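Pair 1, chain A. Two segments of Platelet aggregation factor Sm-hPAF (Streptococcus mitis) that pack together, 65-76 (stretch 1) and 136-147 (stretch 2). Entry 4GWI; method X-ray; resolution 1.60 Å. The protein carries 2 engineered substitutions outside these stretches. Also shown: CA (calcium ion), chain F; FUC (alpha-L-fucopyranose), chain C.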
# COMPACT_ATOMS: atom_id res chain seq x y z
N GLU A 65 1.39 -5.03 -15.36
CA GLU A 65 2.42 -5.96 -15.01
C GLU A 65 1.77 -7.22 -14.43
O GLU A 65 0.69 -7.15 -13.82
CB GLU A 65 3.27 -5.32 -13.89
CG GLU A 65 3.96 -4.06 -14.34
CD GLU A 65 5.24 -4.34 -15.09
OE1 GLU A 65 5.96 -3.33 -15.35
OE2 GLU A 65 5.53 -5.52 -15.40
N ASN A 66 2.50 -8.34 -14.44
CA ASN A 66 2.01 -9.53 -13.82
C ASN A 66 2.48 -9.59 -12.36
O ASN A 66 3.67 -9.83 -12.10
CB ASN A 66 2.47 -10.76 -14.59
CG ASN A 66 1.67 -11.97 -14.22
OD1 ASN A 66 1.93 -12.57 -13.21
ND2 ASN A 66 0.54 -12.23 -14.93
N VAL A 67 1.54 -9.25 -11.48
CA VAL A 67 1.89 -8.99 -10.04
C VAL A 67 1.76 -10.26 -9.29
O VAL A 67 0.71 -11.00 -9.33
CB VAL A 67 0.92 -7.93 -9.49
CG1 VAL A 67 1.16 -7.75 -7.95
CG2 VAL A 67 1.13 -6.58 -10.23
N GLY A 68 2.81 -10.57 -8.52
CA GLY A 68 2.78 -11.70 -7.67
C GLY A 68 2.81 -11.44 -6.15
O GLY A 68 2.39 -12.32 -5.36
N LYS A 69 3.35 -10.25 -5.80
CA LYS A 69 3.46 -9.97 -4.34
C LYS A 69 3.37 -8.48 -4.11
O LYS A 69 3.96 -7.69 -4.89
CB LYS A 69 4.80 -10.51 -3.74
CG LYS A 69 4.95 -10.29 -2.21
CD LYS A 69 6.38 -10.81 -1.88
CE LYS A 69 6.78 -10.74 -0.45
NZ LYS A 69 8.18 -11.32 -0.45
N VAL A 70 2.62 -8.13 -3.09
CA VAL A 70 2.59 -6.70 -2.63
C VAL A 70 2.95 -6.76 -1.14
O VAL A 70 2.41 -7.53 -0.39
CB VAL A 70 1.18 -6.11 -2.76
CG1 VAL A 70 1.11 -4.66 -2.14
CG2 VAL A 70 0.82 -6.04 -4.28
N LYS A 71 3.96 -5.92 -0.73
CA LYS A 71 4.40 -5.96 0.68
C LYS A 71 4.09 -4.56 1.28
O LYS A 71 4.48 -3.58 0.67
CB LYS A 71 5.92 -6.19 0.74
CG LYS A 71 6.34 -6.52 2.14
CD LYS A 71 7.74 -7.23 2.07
CE LYS A 71 8.20 -7.36 3.53
NZ LYS A 71 9.65 -7.76 3.43
N LEU A 72 3.37 -4.56 2.37
CA LEU A 72 2.99 -3.28 3.01
C LEU A 72 3.93 -3.21 4.27
O LEU A 72 4.03 -4.14 5.05
CB LEU A 72 1.57 -3.32 3.56
CG LEU A 72 0.47 -3.57 2.50
CD1 LEU A 72 -0.85 -3.23 3.18
CD2 LEU A 72 0.59 -2.84 1.17
N TYR A 73 4.39 -2.00 4.52
CA TYR A 73 5.15 -1.71 5.77
C TYR A 73 4.40 -0.68 6.52
O TYR A 73 4.12 0.42 5.98
CB TYR A 73 6.54 -1.18 5.42
CG TYR A 73 7.43 -2.16 4.68
CD1 TYR A 73 8.48 -2.76 5.37
CD2 TYR A 73 7.23 -2.47 3.31
CE1 TYR A 73 9.31 -3.63 4.70
CE2 TYR A 73 8.07 -3.37 2.65
CZ TYR A 73 9.09 -3.93 3.38
OH TYR A 73 9.97 -4.76 2.73
N ASN A 74 4.01 -1.01 7.75
CA ASN A 74 3.15 -0.15 8.55
C ASN A 74 3.91 1.00 9.21
O ASN A 74 5.12 0.90 9.36
CB ASN A 74 2.45 -1.01 9.65
CG ASN A 74 1.19 -0.38 10.17
OD1 ASN A 74 0.77 0.71 9.78
ND2 ASN A 74 0.59 -1.08 11.17
N ARG A 75 3.17 2.04 9.61
CA ARG A 75 3.77 3.03 10.54
C ARG A 75 4.10 2.34 11.86
O ARG A 75 3.34 1.49 12.31
CB ARG A 75 2.74 4.11 10.74
CG ARG A 75 3.31 5.22 11.63
CD ARG A 75 2.27 6.32 11.79
NE ARG A 75 2.81 7.34 12.73
CZ ARG A 75 2.15 8.45 13.11
NH1 ARG A 75 0.92 8.78 12.62
NH2 ARG A 75 2.79 9.28 13.99
N GLY A 76 5.20 2.81 12.45
CA GLY A 76 5.71 2.14 13.72
C GLY A 76 5.73 2.99 14.98
O GLY A 76 5.83 2.43 16.06
N LEU A 136 -5.10 6.78 6.77
CA LEU A 136 -4.23 5.70 6.24
C LEU A 136 -2.78 6.27 6.22
O LEU A 136 -2.51 7.27 5.58
CB LEU A 136 -4.73 5.29 4.85
CG LEU A 136 -3.79 4.27 4.11
CD1 LEU A 136 -3.65 2.97 4.92
CD2 LEU A 136 -4.46 4.06 2.71
N SER A 137 -1.90 5.49 6.87
CA SER A 137 -0.44 5.77 6.88
C SER A 137 0.33 4.52 6.51
O SER A 137 0.18 3.52 7.20
CB SER A 137 0.01 6.24 8.28
OG SER A 137 -0.52 7.57 8.54
N LEU A 138 1.16 4.63 5.49
CA LEU A 138 1.99 3.48 5.10
C LEU A 138 3.45 3.95 5.05
O LEU A 138 3.75 5.04 4.47
CB LEU A 138 1.58 3.05 3.66
CG LEU A 138 0.17 2.50 3.67
CD1 LEU A 138 -0.38 2.60 2.20
CD2 LEU A 138 0.21 1.03 4.09
N ALA A 139 4.36 3.15 5.65
CA ALA A 139 5.74 3.56 5.48
C ALA A 139 6.30 3.22 4.11
O ALA A 139 7.16 3.85 3.59
CB ALA A 139 6.56 2.76 6.55
N GLU A 140 5.77 2.14 3.50
CA GLU A 140 6.25 1.76 2.13
C GLU A 140 5.28 0.69 1.62
O GLU A 140 4.73 -0.09 2.40
CB GLU A 140 7.69 1.12 2.25
CG GLU A 140 8.38 1.09 0.87
CD GLU A 140 8.95 2.43 0.37
OE1 GLU A 140 8.79 3.52 0.96
OE2 GLU A 140 9.52 2.41 -0.76
N VAL A 141 5.10 0.74 0.28
CA VAL A 141 4.43 -0.41 -0.39
C VAL A 141 5.38 -0.83 -1.51
O VAL A 141 5.83 0.00 -2.34
CB VAL A 141 3.11 0.12 -1.02
CG1 VAL A 141 2.48 -1.03 -1.84
CG2 VAL A 141 2.12 0.53 0.07
N GLU A 142 5.72 -2.10 -1.48
CA GLU A 142 6.65 -2.65 -2.52
C GLU A 142 5.86 -3.67 -3.34
O GLU A 142 4.95 -4.34 -2.80
CB GLU A 142 7.82 -3.40 -1.84
CG GLU A 142 8.69 -2.37 -1.07
CD GLU A 142 9.80 -3.09 -0.30
OE1 GLU A 142 9.76 -4.32 -0.05
OE2 GLU A 142 10.74 -2.32 0.10
N VAL A 143 6.16 -3.71 -4.63
CA VAL A 143 5.34 -4.62 -5.52
C VAL A 143 6.32 -5.43 -6.38
O VAL A 143 7.31 -4.85 -6.88
CB VAL A 143 4.49 -3.77 -6.46
CG1 VAL A 143 3.71 -4.68 -7.46
CG2 VAL A 143 3.49 -2.90 -5.63
N PHE A 144 6.06 -6.74 -6.53
CA PHE A 144 7.02 -7.61 -7.24
C PHE A 144 6.29 -8.41 -8.31
O PHE A 144 5.17 -8.86 -8.02
CB PHE A 144 7.64 -8.56 -6.26
CG PHE A 144 8.36 -7.82 -5.11
CD1 PHE A 144 9.70 -7.35 -5.27
CD2 PHE A 144 7.65 -7.54 -3.93
CE1 PHE A 144 10.29 -6.63 -4.19
CE2 PHE A 144 8.26 -6.85 -2.84
CZ PHE A 144 9.55 -6.36 -3.04
N ARG A 145 6.95 -8.55 -9.47
CA ARG A 145 6.32 -9.41 -10.50
C ARG A 145 6.40 -10.88 -10.17
O ARG A 145 7.30 -11.35 -9.52
CB ARG A 145 7.03 -9.20 -11.80
CG ARG A 145 7.02 -7.82 -12.35
CD ARG A 145 7.84 -7.79 -13.68
NE ARG A 145 7.89 -6.47 -14.26
CZ ARG A 145 8.95 -5.65 -14.26
NH1 ARG A 145 8.84 -4.41 -14.80
NH2 ARG A 145 10.12 -6.01 -13.66
N SER A 146 5.43 -11.65 -10.65
CA SER A 146 5.53 -13.13 -10.67
C SER A 146 6.75 -13.55 -11.46
O SER A 146 7.11 -12.92 -12.41
CB SER A 146 4.34 -13.69 -11.49
OG SER A 146 3.17 -13.30 -10.89
N ALA A 147 7.40 -14.60 -10.98
CA ALA A 147 8.63 -15.07 -11.67
C ALA A 147 8.36 -15.90 -12.94
O ALA A 147 7.21 -16.29 -13.17
CB ALA A 147 9.47 -15.85 -10.70
CA CA F . 8.80 5.24 2.67
C1 FUC C . 0.80 11.24 16.14
C2 FUC C . -0.67 10.85 16.03
C3 FUC C . -1.45 11.90 15.31
C4 FUC C . -0.85 12.08 13.94
C5 FUC C . 0.60 12.45 14.13
C6 FUC C . 1.30 12.69 12.82
O2 FUC C . -1.19 10.68 17.34
O3 FUC C . -2.76 11.50 15.23
O4 FUC C . -1.00 10.87 13.23
O5 FUC C . 1.29 11.47 14.85
O HOH W 1 -0.90 2.87 9.59
O HOH W 2 -1.10 7.28 11.25

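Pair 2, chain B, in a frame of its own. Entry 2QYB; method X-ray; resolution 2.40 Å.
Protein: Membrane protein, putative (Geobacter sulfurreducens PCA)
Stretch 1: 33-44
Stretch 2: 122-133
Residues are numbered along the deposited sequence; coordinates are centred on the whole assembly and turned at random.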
# COMPACT_ATOMS: atom_id res chain seq x y z
N PHE B 33 2.11 8.83 16.86
CA PHE B 33 3.40 8.79 17.56
C PHE B 33 4.54 9.31 16.73
O PHE B 33 4.46 9.38 15.49
CB PHE B 33 3.71 7.38 18.03
CG PHE B 33 2.68 6.80 18.98
CD1 PHE B 33 2.66 7.19 20.32
CD2 PHE B 33 1.76 5.87 18.55
CE1 PHE B 33 1.74 6.66 21.22
CE2 PHE B 33 0.81 5.33 19.45
CZ PHE B 33 0.80 5.74 20.78
N LYS B 34 5.62 9.66 17.43
CA LYS B 34 6.86 10.17 16.80
C LYS B 34 7.70 9.08 16.14
O LYS B 34 8.91 9.04 16.34
CB LYS B 34 7.72 10.92 17.83
CG LYS B 34 6.99 12.08 18.50
CD LYS B 34 7.82 12.73 19.60
CE LYS B 34 6.96 13.76 20.39
NZ LYS B 34 7.85 14.59 21.27
N LEU B 35 7.03 8.22 15.37
CA LEU B 35 7.66 7.23 14.52
C LEU B 35 7.67 7.81 13.11
O LEU B 35 6.74 8.55 12.73
CB LEU B 35 6.86 5.94 14.51
CG LEU B 35 6.93 5.14 15.79
CD1 LEU B 35 5.89 4.05 15.74
CD2 LEU B 35 8.36 4.59 16.03
N ASP B 36 8.69 7.49 12.34
CA ASP B 36 8.80 7.99 10.99
C ASP B 36 8.71 6.87 9.99
O ASP B 36 8.51 7.13 8.81
CB ASP B 36 10.14 8.70 10.82
CG ASP B 36 10.24 9.93 11.66
OD1 ASP B 36 9.61 10.93 11.28
OD2 ASP B 36 10.92 9.89 12.71
N LEU B 37 8.87 5.63 10.42
CA LEU B 37 8.73 4.49 9.49
C LEU B 37 8.28 3.29 10.29
O LEU B 37 8.66 3.17 11.45
CB LEU B 37 10.04 4.21 8.76
CG LEU B 37 10.08 3.03 7.76
CD1 LEU B 37 9.18 3.20 6.52
CD2 LEU B 37 11.54 2.83 7.33
N ALA B 38 7.44 2.46 9.66
CA ALA B 38 6.91 1.25 10.24
C ALA B 38 6.82 0.23 9.11
O ALA B 38 6.37 0.56 8.03
CB ALA B 38 5.49 1.48 10.89
N VAL B 39 7.20 -1.00 9.38
CA VAL B 39 7.17 -2.05 8.37
C VAL B 39 6.55 -3.30 9.02
O VAL B 39 6.83 -3.60 10.16
CB VAL B 39 8.62 -2.36 7.77
CG1 VAL B 39 8.56 -3.29 6.61
CG2 VAL B 39 9.36 -1.09 7.35
N ILE B 40 5.65 -3.97 8.30
CA ILE B 40 5.23 -5.35 8.65
C ILE B 40 5.89 -6.32 7.63
O ILE B 40 5.79 -6.11 6.43
CB ILE B 40 3.69 -5.50 8.60
CG1 ILE B 40 3.04 -4.73 9.74
CG2 ILE B 40 3.27 -6.98 8.64
CD1 ILE B 40 1.59 -4.34 9.46
N ARG B 41 6.56 -7.35 8.13
CA ARG B 41 7.00 -8.46 7.33
C ARG B 41 6.25 -9.73 7.77
O ARG B 41 6.00 -9.91 8.96
CB ARG B 41 8.50 -8.70 7.47
CG ARG B 41 9.31 -7.53 7.03
CD ARG B 41 10.78 -7.87 7.15
NE ARG B 41 11.62 -6.88 6.49
CZ ARG B 41 11.89 -5.66 6.97
NH1 ARG B 41 11.37 -5.24 8.12
NH2 ARG B 41 12.66 -4.84 6.29
N LEU B 42 5.94 -10.59 6.79
CA LEU B 42 5.34 -11.89 7.04
C LEU B 42 6.18 -12.97 6.40
O LEU B 42 6.76 -12.77 5.34
CB LEU B 42 3.89 -11.94 6.52
CG LEU B 42 2.93 -10.89 7.12
CD1 LEU B 42 1.47 -10.90 6.52
CD2 LEU B 42 2.90 -11.00 8.64
N VAL B 43 6.25 -14.12 7.04
CA VAL B 43 6.97 -15.21 6.47
C VAL B 43 6.22 -15.71 5.25
O VAL B 43 5.00 -15.81 5.28
CB VAL B 43 7.21 -16.37 7.47
CG1 VAL B 43 8.09 -17.40 6.81
CG2 VAL B 43 7.91 -15.87 8.71
N ASP B 44 6.95 -15.99 4.17
CA ASP B 44 6.36 -16.62 3.00
C ASP B 44 6.53 -18.13 3.17
O ASP B 44 7.13 -18.58 4.14
CB ASP B 44 6.98 -16.08 1.69
CG ASP B 44 8.45 -16.45 1.53
OD1 ASP B 44 8.97 -17.25 2.35
OD2 ASP B 44 9.09 -15.97 0.55
N PRO B 122 5.77 -17.01 16.07
CA PRO B 122 5.59 -15.82 15.29
C PRO B 122 5.59 -16.13 13.81
O PRO B 122 6.31 -17.05 13.38
CB PRO B 122 6.80 -14.95 15.66
CG PRO B 122 7.81 -15.87 16.14
CD PRO B 122 7.01 -16.94 16.86
N PHE B 123 4.77 -15.38 13.09
CA PHE B 123 4.72 -15.49 11.64
C PHE B 123 5.08 -14.20 10.89
O PHE B 123 4.94 -14.14 9.66
CB PHE B 123 3.38 -16.07 11.18
CG PHE B 123 2.17 -15.33 11.66
CD1 PHE B 123 1.33 -15.90 12.61
CD2 PHE B 123 1.81 -14.12 11.12
CE1 PHE B 123 0.19 -15.25 13.04
CE2 PHE B 123 0.67 -13.48 11.55
CZ PHE B 123 -0.13 -14.04 12.50
N GLY B 124 5.58 -13.22 11.65
CA GLY B 124 6.07 -11.96 11.13
C GLY B 124 6.72 -11.07 12.18
O GLY B 124 6.80 -11.42 13.35
N ILE B 125 7.21 -9.91 11.71
CA ILE B 125 7.79 -8.85 12.54
C ILE B 125 7.16 -7.47 12.22
O ILE B 125 7.00 -7.10 11.10
CB ILE B 125 9.31 -8.78 12.35
CG1 ILE B 125 9.97 -10.08 12.88
CG2 ILE B 125 9.91 -7.62 13.10
CD1 ILE B 125 9.84 -10.32 14.43
N LEU B 126 6.81 -6.74 13.25
CA LEU B 126 6.47 -5.36 13.15
C LEU B 126 7.72 -4.59 13.55
O LEU B 126 8.15 -4.72 14.67
CB LEU B 126 5.29 -5.03 14.10
CG LEU B 126 5.02 -3.55 14.35
CD1 LEU B 126 4.68 -2.85 13.00
CD2 LEU B 126 3.95 -3.28 15.50
N SER B 127 8.31 -3.83 12.61
CA SER B 127 9.53 -3.05 12.84
C SER B 127 9.17 -1.58 12.80
O SER B 127 8.47 -1.16 11.89
CB SER B 127 10.58 -3.30 11.73
OG SER B 127 10.76 -4.71 11.47
N VAL B 128 9.66 -0.79 13.74
CA VAL B 128 9.35 0.65 13.77
C VAL B 128 10.57 1.51 14.08
O VAL B 128 11.42 1.16 14.87
CB VAL B 128 8.24 0.95 14.81
CG1 VAL B 128 7.00 0.13 14.49
CG2 VAL B 128 8.70 0.59 16.23
N PHE B 129 10.60 2.69 13.49
CA PHE B 129 11.79 3.54 13.50
C PHE B 129 11.40 4.99 13.70
O PHE B 129 10.48 5.45 13.08
CB PHE B 129 12.50 3.42 12.16
CG PHE B 129 12.80 2.01 11.76
CD1 PHE B 129 14.09 1.45 12.01
CD2 PHE B 129 11.82 1.23 11.11
CE1 PHE B 129 14.38 0.17 11.64
CE2 PHE B 129 12.11 -0.04 10.75
CZ PHE B 129 13.39 -0.60 11.01
N SER B 130 12.08 5.68 14.57
CA SER B 130 11.98 7.13 14.66
C SER B 130 13.29 7.78 14.17
O SER B 130 14.35 7.45 14.64
CB SER B 130 11.70 7.55 16.10
OG SER B 130 11.75 8.95 16.26
N ARG B 131 13.18 8.69 13.20
CA ARG B 131 14.24 9.66 12.88
C ARG B 131 14.10 10.95 13.72
O ARG B 131 14.77 11.96 13.44
CB ARG B 131 14.21 9.99 11.38
CG ARG B 131 14.61 8.79 10.54
CD ARG B 131 14.69 9.09 9.08
NE ARG B 131 13.34 9.23 8.55
CZ ARG B 131 12.66 8.27 7.91
NH1 ARG B 131 13.21 7.08 7.68
NH2 ARG B 131 11.42 8.55 7.47
N THR B 132 13.25 10.90 14.75
CA THR B 132 12.74 12.12 15.42
C THR B 132 13.25 12.18 16.88
O THR B 132 13.71 13.23 17.31
CB THR B 132 11.14 12.21 15.38
OG1 THR B 132 10.63 12.00 14.04
CG2 THR B 132 10.61 13.57 15.93
N ILE B 133 13.19 11.06 17.59
CA ILE B 133 13.50 11.03 19.02
C ILE B 133 14.24 9.76 19.47
O ILE B 133 14.15 8.71 18.82
CB ILE B 133 12.24 11.20 19.88
CG1 ILE B 133 12.46 12.28 20.94
CG2 ILE B 133 11.85 9.88 20.53
CD1 ILE B 133 13.87 12.84 20.96
O HOH W 3 9.49 -6.25 9.99

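The sharpest difference lies at one matched position, Gly68(A) in pair 1 and Asp36(B) in pair 2. Gly68(A) has no side chain. An ideal CB there would sit 3.0 Å from Ser146(A) OG, a tight fit. Asp36(B) does have a side chain, and it points toward the other stretch. Its OD2 accepts hydrogen bonds from Arg131(B) N at 2.6 Å and from Thr132(B) OG1 at 2.5 Å. In pair 1, Ser146(A) OG, the atom a CB would crowd, donates to Asn66(A) OD1 at 2.7 Å.

The backbone around this position is the same. Both pairs are two antiparallel strands, and 14 central residues superpose with an RMSD of 0.5 Å. In each, one carbonyl takes two consecutive amides. Phe144(A) O accepts from Gly68(A) N at 3.0 Å and from Lys69(A) N at 3.2 Å. Phe129(B) O accepts from Asp36(B) N at 2.8 Å and from Leu37(B) N at 3.1 Å. In pair 1 the register shifts by one here, which makes a beta bulge. Beyond it the pairing runs on without a further shift as far as Tyr73(A). There Tyr73(A) O takes Ala139(A) N at 2.8 Å and, weakly, Glu140(A) N at 3.4 Å. Lys69(A), Lys71(A) and Tyr73(A) pair with Phe144(A), Glu142(A) and Glu140(A). Their matches Leu37(B), Val39(B) and Arg41(B) pair with Phe129(B), Ser127(B) and Ile125(B).

The side chains of Phe144(A) and Phe129(B) nearly coincide after superposition. Their neighbours differ. Phe144(A) CD2 lies 4.1 Å from Lys69(A) CD, so the ring packs on the aliphatic part of a lysine. Lys71(A) CB is 4.3 Å from Phe144(A) CE2. Phe129(B) CD2 lies 4.1 Å from Leu37(B) CD2, and Val39(B) CG2 is 4.5 Å from Phe129(B) CE2. The ring thus meets carbons of two lysines in pair 1, and Leu37(B) and Val39(B) at the same positions in pair 2.

Farther along this face, pair 1 is polar and direct. Tyr73(A) OH donates to Glu142(A) OE1 at 2.8 Å, and Lys71(A) NZ adds a weak bond to Tyr73(A) OH at 3.1 Å. At the matched positions of pair 2, Arg41(B) and Ser127(B) share a water. Water 3 lies 2.8 Å from Arg41(B) NH1 and 2.5 Å from Ser127(B) OG. It also donates to Ile125(B) O at 2.9 Å.

The other face is apolar in both. Val70(A) CG2 is 4.3 Å from Val143(A) CG2, and the matched Ala38(B) CB meets Val128(B) CG1 at 4.1 Å. Leu72(A) CD2 touches Val141(A) CG2 at 3.9 Å, and Ile40(B) CG1 meets Leu126(B) CD1 at 4.1 Å. Val67(A) and Leu35(B) both reach the matched valine: Val67(A) CG1 is 4.0 Å from Val143(A) CG1, and Leu35(B) CD2 is 3.8 Å from Val128(B) CB.

Ala139(A) matches Gly124(B). The alanine CB lies 4.1 Å from Tyr73(A) CB, and Ala139(A) O binds calcium at 2.3 Å. Glu140(A) OE1 binds the same ion at 2.4 Å. At Gly124(B) an ideal CB would clash, 2.3 Å from Arg41(B) O and 2.7 Å from Leu42(B) CD2.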